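PDB 5GNE: leucine aminopeptidase, which probably removes amino acids from the N-terminal ends of peptides, as a zinc-dependent aminopeptidase of the M28 family. Local coordinates for residues Tyr58-Pro63 with Gly241-Gly246; Ala100-Leu105 with Ile369-Leu374; Gly246-Asp251 with Val319-Glu324; Glu296-Tyr301 with Thr362-Ala367. All coordinates share one frame; numbering follows the deposited sequence.

Contact 1: Tyr58-Pro63 with Gly241-Gly246; sequences YLNAEP and GLIGSG
The backbones of Asn60 and Gly241 meet through one hydrogen bond, from Asn60 N to Gly241 O at 2.9 Å, virtually straight at 179° and directed at a lone pair in the carbonyl plane. Next to it Tyr58 O receives a CA-H...O contact from Gly241 CA at 3.1 Å. The same CA lies over one face of the Tyr58 ring, displaced toward the rim and nearest CE2, in a CH-pi contact of 3.8 Å to the ring centroid. Glycine suits this place because its CA can press onto the ring with no side chain in between, and because its positive phi of 62° is easy for a glycine. Tyr58 turns its ring there with CG lodged between the backbone N and the carbonyl carbon (chi1 69°).

Strand 59-60 is one of the two outermost strands of a small antiparallel sheet in the N-terminal part of the chain, where Leu59 pairs with Ile11. The contact thus joins this sheet to the M28 peptidase unit, at the turn that follows Glu238 and the zinc ligand Glu239 and leads into helix 243-254.

Leu59 CD1 touches Leu242 CD1 at 4.1 Å, the two side chains crossing at about a right angle. Asn60 lies beside Ile243 and points the same way, while its OD1 accepts from Glu62 N at 2.8 Å, a capping bond in the turn that leads into helix 62-65. Farther on, Pro63 CG packs against Ile243 CG1 at 3.8 Å. Pro63 CB lies 3.5 Å from Gly246 C, and glycine fits here because a CB would run into Pro63 CG.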
loop_
_atom_site.group_PDB
_atom_site.type_symbol
_atom_site.label_atom_id
_atom_site.label_comp_id
_atom_site.label_asym_id
_atom_site.label_seq_id
_atom_site.Cartn_x
_atom_site.Cartn_y
_atom_site.Cartn_z
ATOM N N TYR A 58 -8.815 6.343 9.851
ATOM C CA TYR A 58 -9.832 5.384 10.257
ATOM C C TYR A 58 -9.789 4.115 9.415
ATOM O O TYR A 58 -9.228 4.092 8.328
ATOM C CB TYR A 58 -11.219 6.004 10.150
ATOM C CG TYR A 58 -11.665 6.270 8.735
ATOM C CD1 TYR A 58 -11.201 7.382 8.035
ATOM C CD2 TYR A 58 -12.602 5.470 8.139
ATOM C CE1 TYR A 58 -11.628 7.645 6.765
ATOM C CE2 TYR A 58 -13.054 5.731 6.861
ATOM C CZ TYR A 58 -12.570 6.811 6.183
ATOM O OH TYR A 58 -13.024 7.052 4.908
ATOM N N LEU A 59 -10.380 3.054 9.938
ATOM C CA LEU A 59 -10.423 1.795 9.215
ATOM C C LEU A 59 -11.861 1.506 8.815
ATOM O O LEU A 59 -12.741 1.497 9.656
ATOM C CB LEU A 59 -9.882 0.674 10.092
ATOM C CG LEU A 59 -9.826 -0.746 9.515
ATOM C CD1 LEU A 59 -8.811 -0.852 8.360
ATOM C CD2 LEU A 59 -9.518 -1.732 10.636
ATOM N N ASN A 60 -12.130 1.293 7.539
ATOM C CA ASN A 60 -13.467 0.870 7.187
ATOM C C ASN A 60 -13.616 -0.611 7.465
ATOM O O ASN A 60 -12.856 -1.408 6.957
ATOM C CB ASN A 60 -13.793 1.167 5.731
ATOM C CG ASN A 60 -15.274 0.983 5.433
ATOM O OD1 ASN A 60 -15.852 -0.050 5.758
ATOM N ND2 ASN A 60 -15.896 1.988 4.849
ATOM N N ALA A 61 -14.622 -0.971 8.250
ATOM C CA ALA A 61 -14.775 -2.357 8.702
ATOM C C ALA A 61 -15.436 -3.252 7.675
ATOM O O ALA A 61 -15.351 -4.477 7.796
ATOM C CB ALA A 61 -15.561 -2.412 9.963
ATOM N N GLU A 62 -16.094 -2.662 6.682
ATOM C CA GLU A 62 -16.866 -3.462 5.732
ATOM C C GLU A 62 -16.158 -4.700 5.166
ATOM O O GLU A 62 -16.776 -5.743 5.051
ATOM C CB GLU A 62 -17.377 -2.592 4.585
ATOM C CG GLU A 62 -18.442 -3.308 3.778
ATOM C CD GLU A 62 -19.050 -2.441 2.687
ATOM O OE1 GLU A 62 -18.630 -2.538 1.511
ATOM O OE2 GLU A 62 -19.987 -1.684 3.010
ATOM N N PRO A 63 -14.868 -4.600 4.805
ATOM C CA PRO A 63 -14.292 -5.843 4.280
ATOM C C PRO A 63 -14.240 -6.957 5.320
ATOM O O PRO A 63 -14.160 -8.099 4.933
ATOM C CB PRO A 63 -12.869 -5.431 3.884
ATOM C CG PRO A 63 -12.972 -3.963 3.615
ATOM C CD PRO A 63 -13.943 -3.461 4.640
ATOM N N GLY A 241 -10.367 5.025 4.296
ATOM C CA GLY A 241 -10.218 4.062 5.371
ATOM C C GLY A 241 -9.671 2.710 4.953
ATOM O O GLY A 241 -10.088 1.666 5.468
ATOM N N LEU A 242 -8.765 2.728 3.983
ATOM C CA LEU A 242 -8.048 1.521 3.553
ATOM C C LEU A 242 -8.964 0.443 2.991
ATOM O O LEU A 242 -8.618 -0.736 2.994
ATOM C CB LEU A 242 -7.227 0.925 4.709
ATOM C CG LEU A 242 -6.456 1.905 5.600
ATOM C CD1 LEU A 242 -5.614 1.146 6.630
ATOM C CD2 LEU A 242 -5.624 2.851 4.785
ATOM N N ILE A 243 -10.120 0.834 2.475
ATOM C CA ILE A 243 -11.109 -0.179 2.108
ATOM C C ILE A 243 -10.700 -1.020 0.883
ATOM O O ILE A 243 -11.035 -2.207 0.830
ATOM C CB ILE A 243 -12.521 0.444 1.899
ATOM C CG1 ILE A 243 -13.579 -0.671 1.797
ATOM C CG2 ILE A 243 -12.540 1.351 0.694
ATOM C CD1 ILE A 243 -15.021 -0.198 1.591
ATOM N N GLY A 244 -9.954 -0.447 -0.071
ATOM C CA GLY A 244 -9.521 -1.232 -1.224
ATOM C C GLY A 244 -8.705 -2.468 -0.854
ATOM O O GLY A 244 -9.094 -3.611 -1.214
ATOM N N SER A 245 -7.612 -2.275 -0.108
ATOM C CA SER A 245 -6.787 -3.393 0.344
ATOM C C SER A 245 -7.554 -4.328 1.291
ATOM O O SER A 245 -7.229 -5.508 1.394
ATOM C CB SER A 245 -5.516 -2.906 1.053
ATOM O OG SER A 245 -5.803 -1.919 2.018
ATOM N N GLY A 246 -8.526 -3.785 2.017
ATOM C CA GLY A 246 -9.458 -4.601 2.779
ATOM C C GLY A 246 -10.022 -5.709 1.905
ATOM O O GLY A 246 -9.825 -6.901 2.150
#

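Contact 2: Ala100-Leu105 with Ile369-Leu374; sequences AQVHSL and IVELGL
Val370 faces helix 99-106 with both methyl groups engaged, CG1 on Val102 and Gln101, CG2 on Leu105. Its CG1 meets Val102 CG2 at 3.6 Å and lies 4.0 Å from Gln101 CB. The other branch, CG2, reaches Leu105 CD1 at 3.5 Å, a close approach of two methyls. The valine lies slantwise across both Val102 and Leu105. CG1 stands anti to the backbone N (chi1 169°) and CG2 anti to the carbonyl carbon. A beta-branched side chain suits this place because its two methyls part at CB toward different neighbours. The axes of segments 100-105 and 369-373 approach to 9.7 Å and run roughly antiparallel, at 145°.

Val102 uses its CG2 twice. Besides Val370 it touches Glu371 OE2 at 3.7 Å, with the two side chains at about a right angle. Glu371 is bent at chi2 (-73°), which turns CD off the straight course of the chain. Farther along, Gln101 CG meets Leu374 CD1 at 4.1 Å, and here the glutamine contributes the aliphatic part of its chain.

The pairing fixes the last turns of helix 355-373, close to the C-terminus, against helix 99-106 from the N-terminal part of the chain. Phe224 adjoins Gln101 and Leu105, and Tyr301 of helix 288-302 adjoins Val102.

No hydrogen bond crosses between segments 100-105 and 369-374, so their cohesion is that of packed hydrocarbon. The buried carboxylate of Glu371 is met instead by Tyr301 OH and by the backbone N atoms of Asn97 and His98, surroundings that would favour a charged form and tie the glutamate to the chain leading into helix 99-106.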
loop_
_atom_site.group_PDB
_atom_site.type_symbol
_atom_site.label_atom_id
_atom_site.label_comp_id
_atom_site.label_asym_id
_atom_site.label_seq_id
_atom_site.Cartn_x
_atom_site.Cartn_y
_atom_site.Cartn_z
ATOM N N ALA A 100 24.786 -11.888 -6.939
ATOM C CA ALA A 100 24.939 -11.746 -8.391
ATOM C C ALA A 100 23.613 -11.408 -9.027
ATOM O O ALA A 100 23.532 -10.503 -9.860
ATOM C CB ALA A 100 25.498 -12.990 -8.988
ATOM N N GLN A 101 22.567 -12.129 -8.634
ATOM C CA GLN A 101 21.259 -11.883 -9.220
ATOM C C GLN A 101 20.727 -10.496 -8.870
ATOM O O GLN A 101 20.207 -9.790 -9.735
ATOM C CB GLN A 101 20.260 -12.963 -8.800
ATOM C CG GLN A 101 20.571 -14.368 -9.353
ATOM C CD GLN A 101 21.514 -15.191 -8.499
ATOM O OE1 GLN A 101 22.322 -14.670 -7.722
ATOM N NE2 GLN A 101 21.425 -16.500 -8.660
ATOM N N VAL A 102 20.904 -10.087 -7.619
ATOM C CA VAL A 102 20.443 -8.783 -7.175
ATOM C C VAL A 102 21.123 -7.680 -8.004
ATOM O O VAL A 102 20.467 -6.747 -8.473
ATOM C CB VAL A 102 20.709 -8.601 -5.654
ATOM C CG1 VAL A 102 20.478 -7.157 -5.213
ATOM C CG2 VAL A 102 19.823 -9.579 -4.837
ATOM N N HIS A 103 22.433 -7.779 -8.199
ATOM C CA HIS A 103 23.114 -6.773 -9.006
ATOM C C HIS A 103 22.697 -6.798 -10.470
ATOM O O HIS A 103 22.548 -5.742 -11.063
ATOM C CB HIS A 103 24.632 -6.883 -8.853
ATOM C CG HIS A 103 25.130 -6.325 -7.552
ATOM N ND1 HIS A 103 25.068 -7.020 -6.362
ATOM C CD2 HIS A 103 25.640 -5.107 -7.246
ATOM C CE1 HIS A 103 25.550 -6.270 -5.388
ATOM N NE2 HIS A 103 25.902 -5.103 -5.897
ATOM N N SER A 104 22.470 -7.975 -11.043
ATOM C CA SER A 104 21.962 -8.049 -12.419
ATOM C C SER A 104 20.680 -7.265 -12.529
ATOM O O SER A 104 20.489 -6.534 -13.496
ATOM C CB SER A 104 21.737 -9.485 -12.882
ATOM O OG SER A 104 22.959 -10.181 -12.925
ATOM N N LEU A 105 19.795 -7.412 -11.545
ATOM C CA LEU A 105 18.513 -6.716 -11.620
ATOM C C LEU A 105 18.684 -5.218 -11.438
ATOM O O LEU A 105 17.995 -4.448 -12.119
ATOM C CB LEU A 105 17.506 -7.278 -10.611
ATOM C CG LEU A 105 17.164 -8.748 -10.896
ATOM C CD1 LEU A 105 15.825 -9.062 -10.323
ATOM C CD2 LEU A 105 17.113 -9.028 -12.397
ATOM N N ILE A 369 12.497 -8.959 -3.614
ATOM C CA ILE A 369 11.971 -9.978 -4.504
ATOM C C ILE A 369 12.984 -11.096 -4.793
ATOM O O ILE A 369 12.633 -12.266 -4.811
ATOM C CB ILE A 369 11.506 -9.358 -5.819
ATOM C CG1 ILE A 369 10.212 -8.574 -5.611
ATOM C CG2 ILE A 369 11.233 -10.422 -6.850
ATOM C CD1 ILE A 369 9.779 -7.888 -6.865
ATOM N N VAL A 370 14.251 -10.757 -4.993
ATOM C CA VAL A 370 15.230 -11.797 -5.312
ATOM C C VAL A 370 15.523 -12.656 -4.090
ATOM O O VAL A 370 15.509 -13.888 -4.161
ATOM C CB VAL A 370 16.557 -11.204 -5.855
ATOM C CG1 VAL A 370 17.638 -12.268 -5.923
ATOM C CG2 VAL A 370 16.339 -10.605 -7.229
ATOM N N GLU A 371 15.829 -12.033 -2.964
ATOM C CA GLU A 371 16.258 -12.840 -1.842
ATOM C C GLU A 371 15.119 -13.677 -1.239
ATOM O O GLU A 371 15.367 -14.781 -0.735
ATOM C CB GLU A 371 16.939 -11.978 -0.800
ATOM C CG GLU A 371 18.183 -11.289 -1.373
ATOM C CD GLU A 371 19.356 -12.236 -1.580
ATOM O OE1 GLU A 371 19.216 -13.439 -1.310
ATOM O OE2 GLU A 371 20.442 -11.782 -1.992
ATOM N N LEU A 372 13.884 -13.187 -1.309
ATOM C CA LEU A 372 12.743 -14.031 -0.940
ATOM C C LEU A 372 12.349 -14.987 -2.085
ATOM O O LEU A 372 12.007 -16.155 -1.848
ATOM C CB LEU A 372 11.556 -13.163 -0.542
ATOM C CG LEU A 372 11.654 -12.470 0.819
ATOM C CD1 LEU A 372 10.473 -11.565 1.039
ATOM C CD2 LEU A 372 11.672 -13.521 1.901
ATOM N N GLY A 373 12.402 -14.479 -3.318
ATOM C CA GLY A 373 11.961 -15.192 -4.507
ATOM C C GLY A 373 12.774 -16.431 -4.842
ATOM O O GLY A 373 12.276 -17.368 -5.457
ATOM N N LEU A 374 14.038 -16.419 -4.434
ATOM C CA LEU A 374 14.922 -17.551 -4.627
ATOM C C LEU A 374 15.477 -18.148 -3.284
ATOM O O LEU A 374 16.331 -19.025 -3.296
ATOM C CB LEU A 374 16.079 -17.086 -5.517
ATOM C CG LEU A 374 15.930 -16.268 -6.791
ATOM C CD1 LEU A 374 17.298 -15.765 -7.270
ATOM C CD2 LEU A 374 15.316 -17.158 -7.867
#

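Contact 3: Gly246-Asp251 with Val319-Glu324; sequences GYVVQD and VNWTNE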
loop_
_atom_site.group_PDB
_atom_site.type_symbol
_atom_site.label_atom_id
_atom_site.label_comp_id
_atom_site.label_asym_id
_atom_site.label_seq_id
_atom_site.Cartn_x
_atom_site.Cartn_y
_atom_site.Cartn_z
ATOM N N GLY A 246 -8.526 -3.785 2.017
ATOM C CA GLY A 246 -9.458 -4.601 2.779
ATOM C C GLY A 246 -10.022 -5.709 1.905
ATOM O O GLY A 246 -9.825 -6.901 2.150
ATOM N N TYR A 247 -10.713 -5.301 0.851
ATOM C CA TYR A 247 -11.255 -6.261 -0.104
ATOM C C TYR A 247 -10.196 -7.168 -0.713
ATOM O O TYR A 247 -10.423 -8.366 -0.837
ATOM C CB TYR A 247 -12.026 -5.522 -1.194
ATOM C CG TYR A 247 -13.331 -5.001 -0.659
ATOM C CD1 TYR A 247 -14.272 -5.887 -0.125
ATOM C CD2 TYR A 247 -13.634 -3.649 -0.672
ATOM C CE1 TYR A 247 -15.479 -5.436 0.369
ATOM C CE2 TYR A 247 -14.839 -3.192 -0.180
ATOM C CZ TYR A 247 -15.758 -4.094 0.340
ATOM O OH TYR A 247 -16.958 -3.655 0.831
ATOM N N VAL A 248 -9.043 -6.607 -1.080
ATOM C CA VAL A 248 -7.991 -7.437 -1.656
ATOM C C VAL A 248 -7.525 -8.535 -0.674
ATOM O O VAL A 248 -7.327 -9.692 -1.072
ATOM C CB VAL A 248 -6.795 -6.597 -2.124
ATOM C CG1 VAL A 248 -5.660 -7.499 -2.554
ATOM C CG2 VAL A 248 -7.208 -5.701 -3.278
ATOM N N VAL A 249 -7.305 -8.182 0.585
ATOM C CA VAL A 249 -6.852 -9.175 1.552
ATOM C C VAL A 249 -7.911 -10.265 1.752
ATOM O O VAL A 249 -7.600 -11.470 1.800
ATOM C CB VAL A 249 -6.497 -8.535 2.911
ATOM C CG1 VAL A 249 -6.098 -9.610 3.872
ATOM C CG2 VAL A 249 -5.327 -7.580 2.718
ATOM N N GLN A 250 -9.164 -9.843 1.823
ATOM C CA GLN A 250 -10.271 -10.781 1.889
ATOM C C GLN A 250 -10.271 -11.694 0.644
ATOM O O GLN A 250 -10.518 -12.902 0.762
ATOM C CB GLN A 250 -11.601 -10.029 2.037
ATOM C CG GLN A 250 -11.698 -9.279 3.363
ATOM C CD GLN A 250 -11.582 -10.196 4.584
ATOM O OE1 GLN A 250 -12.332 -11.168 4.721
ATOM N NE2 GLN A 250 -10.643 -9.885 5.477
ATOM N N ASP A 251 -9.983 -11.133 -0.526
ATOM C CA ASP A 251 -9.944 -11.940 -1.748
ATOM C C ASP A 251 -8.821 -12.986 -1.699
ATOM O O ASP A 251 -9.023 -14.141 -2.098
ATOM C CB ASP A 251 -9.778 -11.043 -2.973
ATOM C CG ASP A 251 -9.921 -11.803 -4.280
ATOM O OD1 ASP A 251 -11.079 -12.110 -4.639
ATOM O OD2 ASP A 251 -8.904 -12.057 -4.970
ATOM N N VAL A 319 -1.685 -2.441 7.059
ATOM C CA VAL A 319 -2.556 -2.703 8.210
ATOM C C VAL A 319 -3.584 -3.798 7.935
ATOM O O VAL A 319 -3.846 -4.636 8.798
ATOM C CB VAL A 319 -3.242 -1.387 8.662
ATOM C CG1 VAL A 319 -4.438 -1.636 9.558
ATOM C CG2 VAL A 319 -2.214 -0.508 9.380
ATOM N N ASN A 320 -4.188 -3.796 6.759
ATOM C CA ASN A 320 -5.128 -4.867 6.429
ATOM C C ASN A 320 -4.454 -6.246 6.345
ATOM O O ASN A 320 -5.024 -7.264 6.766
ATOM C CB ASN A 320 -5.872 -4.533 5.158
ATOM C CG ASN A 320 -6.945 -3.481 5.388
ATOM O OD1 ASN A 320 -7.701 -3.564 6.353
ATOM N ND2 ASN A 320 -6.991 -2.462 4.529
ATOM N N TRP A 321 -3.230 -6.286 5.838
ATOM C CA TRP A 321 -2.510 -7.547 5.849
ATOM C C TRP A 321 -2.172 -8.016 7.284
ATOM O O TRP A 321 -2.422 -9.176 7.627
ATOM C CB TRP A 321 -1.227 -7.442 4.995
ATOM C CG TRP A 321 -1.499 -7.299 3.526
ATOM C CD1 TRP A 321 -1.544 -6.134 2.825
ATOM C CD2 TRP A 321 -1.817 -8.355 2.573
ATOM N NE1 TRP A 321 -1.848 -6.388 1.488
ATOM C CE2 TRP A 321 -2.012 -7.735 1.308
ATOM C CE3 TRP A 321 -1.929 -9.749 2.666
ATOM C CZ2 TRP A 321 -2.324 -8.458 0.150
ATOM C CZ3 TRP A 321 -2.246 -10.484 1.494
ATOM C CH2 TRP A 321 -2.440 -9.832 0.262
ATOM N N THR A 322 -1.574 -7.157 8.112
ATOM C CA THR A 322 -1.179 -7.630 9.418
ATOM C C THR A 322 -2.421 -7.982 10.252
ATOM O O THR A 322 -2.376 -8.912 11.036
ATOM C CB THR A 322 -0.260 -6.655 10.176
ATOM O OG1 THR A 322 -1.009 -5.805 11.045
ATOM C CG2 THR A 322 0.520 -5.837 9.221
ATOM N N ASN A 323 -3.526 -7.264 10.075
ATOM C CA ASN A 323 -4.756 -7.637 10.784
ATOM C C ASN A 323 -5.220 -9.045 10.474
ATOM O O ASN A 323 -5.914 -9.642 11.287
ATOM C CB ASN A 323 -5.907 -6.686 10.444
ATOM C CG ASN A 323 -5.836 -5.410 11.222
ATOM O OD1 ASN A 323 -5.114 -5.342 12.179
ATOM N ND2 ASN A 323 -6.583 -4.398 10.816
ATOM N N GLU A 324 -4.807 -9.592 9.335
ATOM C CA GLU A 324 -5.257 -10.924 8.942
ATOM C C GLU A 324 -4.161 -11.962 9.050
ATOM O O GLU A 324 -4.251 -13.038 8.447
ATOM C CB GLU A 324 -5.806 -10.909 7.508
ATOM C CG GLU A 324 -7.080 -10.116 7.348
ATOM C CD GLU A 324 -8.307 -10.789 7.982
ATOM O OE1 GLU A 324 -8.163 -11.794 8.704
ATOM O OE2 GLU A 324 -9.434 -10.312 7.733
#
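Val249 meets the indole of Trp321 through its CG2, which stands over the centre of one face, 3.6 Å from the centroid of the five-membered ring and 13° off its normal. The two branches divide the work: CG2 is anti to the carbonyl carbon and takes the ring, while CG1, anti to the backbone N (chi1 178°), rests on Glu324 CG at 3.6 Å. A valine can serve both neighbours because its branches start at CB. Trp321 NE1 is hydrogen-bonded to Tyr235 OH.

Gln250 begins by heading away from the other helix, but a bend at chi2 (-60°) turns CD back, and beyond it NE2 meets Glu324 OE2 at 2.6 Å. The approach is short and bent, and the nitrogen stands above the carboxylate plane. Asn320 CB touches Val249 CG2 at 3.9 Å, and its ND2 comes near Gly246 N without bonding, both being donors. ND2 bonds Ser245 OG, and OD1 bonds Tyr64 OH.

Helices 243-254 and 318-323 of the peptidase unit thus pack around an apolar CH-pi centre. The one hydrogen bond between the two segments joins partly exposed groups, and would pair a neutral amide with a probably charged carboxylate.

Contact 4: Glu296-Tyr301 with Thr362-Ala367; sequences ELLTRY and TKLGLA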
loop_
_atom_site.group_PDB
_atom_site.type_symbol
_atom_site.label_atom_id
_atom_site.label_comp_id
_atom_site.label_asym_id
_atom_site.label_seq_id
_atom_site.Cartn_x
_atom_site.Cartn_y
_atom_site.Cartn_z
ATOM N N GLU A 296 18.487 -5.023 6.451
ATOM C CA GLU A 296 19.762 -5.541 5.972
ATOM C C GLU A 296 19.876 -5.505 4.451
ATOM O O GLU A 296 20.980 -5.432 3.923
ATOM C CB GLU A 296 19.960 -6.996 6.383
ATOM C CG GLU A 296 19.412 -7.380 7.722
ATOM C CD GLU A 296 19.532 -8.868 7.975
ATOM O OE1 GLU A 296 18.904 -9.668 7.243
ATOM O OE2 GLU A 296 20.254 -9.237 8.914
ATOM N N LEU A 297 18.743 -5.489 3.752
ATOM C CA LEU A 297 18.782 -5.342 2.305
ATOM C C LEU A 297 19.236 -3.924 1.985
ATOM O O LEU A 297 20.085 -3.704 1.108
ATOM C CB LEU A 297 17.419 -5.656 1.671
ATOM C CG LEU A 297 16.800 -7.076 1.769
ATOM C CD1 LEU A 297 15.377 -7.034 1.243
ATOM C CD2 LEU A 297 17.580 -8.160 1.040
ATOM N N LEU A 298 18.712 -2.965 2.745
ATOM C CA LEU A 298 19.089 -1.566 2.544
ATOM C C LEU A 298 20.583 -1.349 2.777
ATOM O O LEU A 298 21.274 -0.706 1.976
ATOM C CB LEU A 298 18.278 -0.657 3.464
ATOM C CG LEU A 298 16.872 -0.263 2.987
ATOM C CD1 LEU A 298 16.172 0.635 3.993
ATOM C CD2 LEU A 298 16.942 0.414 1.626
ATOM N N THR A 299 21.087 -1.892 3.871
ATOM C CA THR A 299 22.493 -1.742 4.173
ATOM C C THR A 299 23.370 -2.516 3.185
ATOM O O THR A 299 24.305 -1.950 2.595
ATOM C CB THR A 299 22.782 -2.162 5.620
ATOM O OG1 THR A 299 22.203 -1.182 6.491
ATOM C CG2 THR A 299 24.281 -2.202 5.877
ATOM N N ARG A 300 23.056 -3.792 2.983
ATOM C CA ARG A 300 23.887 -4.641 2.140
ATOM C C ARG A 300 23.832 -4.275 0.658
ATOM O O ARG A 300 24.849 -4.319 -0.020
ATOM C CB ARG A 300 23.494 -6.104 2.312
ATOM C CG ARG A 300 24.247 -7.023 1.392
ATOM C CD ARG A 300 24.611 -8.309 2.083
ATOM N NE ARG A 300 25.637 -9.016 1.331
ATOM C CZ ARG A 300 26.157 -10.177 1.703
ATOM N NH1 ARG A 300 25.732 -10.759 2.820
ATOM N NH2 ARG A 300 27.094 -10.755 0.956
ATOM N N TYR A 301 22.658 -3.922 0.145
ATOM C CA TYR A 301 22.522 -3.734 -1.304
ATOM C C TYR A 301 22.265 -2.298 -1.743
ATOM O O TYR A 301 22.925 -1.806 -2.658
ATOM C CB TYR A 301 21.402 -4.619 -1.864
ATOM C CG TYR A 301 21.687 -6.104 -1.816
ATOM C CD1 TYR A 301 22.845 -6.618 -2.386
ATOM C CD2 TYR A 301 20.774 -6.997 -1.257
ATOM C CE1 TYR A 301 23.109 -7.977 -2.367
ATOM C CE2 TYR A 301 21.034 -8.358 -1.240
ATOM C CZ TYR A 301 22.203 -8.838 -1.805
ATOM O OH TYR A 301 22.485 -10.184 -1.806
ATOM N N THR A 362 13.120 1.226 -5.645
ATOM C CA THR A 362 13.120 0.148 -6.637
ATOM C C THR A 362 14.210 -0.877 -6.371
ATOM O O THR A 362 13.954 -2.083 -6.428
ATOM C CB THR A 362 13.282 0.697 -8.079
ATOM O OG1 THR A 362 12.317 1.726 -8.272
ATOM C CG2 THR A 362 13.034 -0.378 -9.106
ATOM N N LYS A 363 15.410 -0.404 -6.028
ATOM C CA LYS A 363 16.476 -1.322 -5.643
ATOM C C LYS A 363 16.027 -2.192 -4.480
ATOM O O LYS A 363 16.116 -3.430 -4.550
ATOM C CB LYS A 363 17.749 -0.572 -5.280
ATOM C CG LYS A 363 18.489 -0.016 -6.481
ATOM C CD LYS A 363 19.739 0.773 -6.103
ATOM C CE LYS A 363 20.527 1.114 -7.369
ATOM N NZ LYS A 363 21.573 2.122 -7.171
ATOM N N LEU A 364 15.519 -1.550 -3.430
ATOM C CA LEU A 364 15.080 -2.277 -2.254
ATOM C C LEU A 364 14.064 -3.343 -2.595
ATOM O O LEU A 364 14.244 -4.491 -2.248
ATOM C CB LEU A 364 14.490 -1.322 -1.226
ATOM C CG LEU A 364 13.922 -2.042 -0.002
ATOM C CD1 LEU A 364 14.995 -2.845 0.699
ATOM C CD2 LEU A 364 13.308 -1.018 0.947
ATOM N N GLY A 365 13.022 -2.954 -3.321
ATOM C CA GLY A 365 12.024 -3.880 -3.824
ATOM C C GLY A 365 12.580 -5.081 -4.570
ATOM O O GLY A 365 12.139 -6.226 -4.361
ATOM N N LEU A 366 13.554 -4.841 -5.439
ATOM C CA LEU A 366 14.101 -5.929 -6.250
ATOM C C LEU A 366 14.968 -6.879 -5.420
ATOM O O LEU A 366 14.906 -8.086 -5.611
ATOM C CB LEU A 366 14.877 -5.357 -7.429
ATOM C CG LEU A 366 13.971 -4.775 -8.526
ATOM C CD1 LEU A 366 14.728 -4.005 -9.611
ATOM C CD2 LEU A 366 13.149 -5.862 -9.165
ATOM N N ALA A 367 15.777 -6.351 -4.502
ATOM C CA ALA A 367 16.522 -7.201 -3.560
ATOM C C ALA A 367 15.547 -8.058 -2.721
ATOM O O ALA A 367 15.745 -9.273 -2.503
ATOM C CB ALA A 367 17.396 -6.360 -2.671
#
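Leu297 meets helix 355-373 with two parts of its side chain. Its CB touches Leu364 CD1 at 3.8 Å, while farther out CD2 lies 4.1 Å from Ala367 CB and CD1 rests near the carbonyl carbon of the same alanine. CG is anti to the carbonyl carbon (chi1 -64°); beyond it both methyls border Ala367.

Leu298 follows, and its outer part, CG and CD2, makes the contact: CD2 comes within 3.9 Å of Leu364 CD1 and 4.0 Å of Leu364 CD2. Leu364 has CG anti to its own backbone N (chi1 176°). Its CD1 touches both Leu297 CB and Leu298 CD2, whereas its CD2 meets Leu298 alone of the two, so that the branched end of one leucine serves successive residues of the facing helix.

The axes of segments 296-301 and 362-367 approach to 9.6 Å and cross steeply, at 108°. Their helices belong to the alpha/beta fold of M28 peptidases, in which helices flank a mixed central sheet. Here helix 355-373 has helix 202-221 against Thr362 and Leu366, and helix 288-302 against Leu364 and Ala367.

The first helix widens into a pi-type turn over 298-301, and at its end Tyr301 sets ring atom CD2 against Ala367 CB at 3.7 Å. The small alanine leaves room for a ring so close to the helix backbone. Arg300 CG stands over the centre of one ring face, 3.9 Å above its plane, and Val102 and Phe106 of helix 99-106 also touch this tyrosine, whose OH bonds Glu371 OE2.

The four contacts form two groups on the molecule. Contacts 1 and 3 lie with centres about 9 Å apart and share Gly246 and helix 243-254; Asn320 ND2 reaches Ser245 OG at 2.8 Å between them. Both lie on the side of the zinc site, contact 1 nearer: its Leu242 side chain is about 7 Å from a bound zinc ion, and that of Asn320 in contact 3 about 12 Å. Contacts 2 and 4, centres about 10 Å apart, share helix 355-373 and meet where Glu371 OE2 lies 2.6 Å from Tyr301 OH. This second group lies away from the annotated sites, the centres of contacts 1 and 2 being about 33 Å apart.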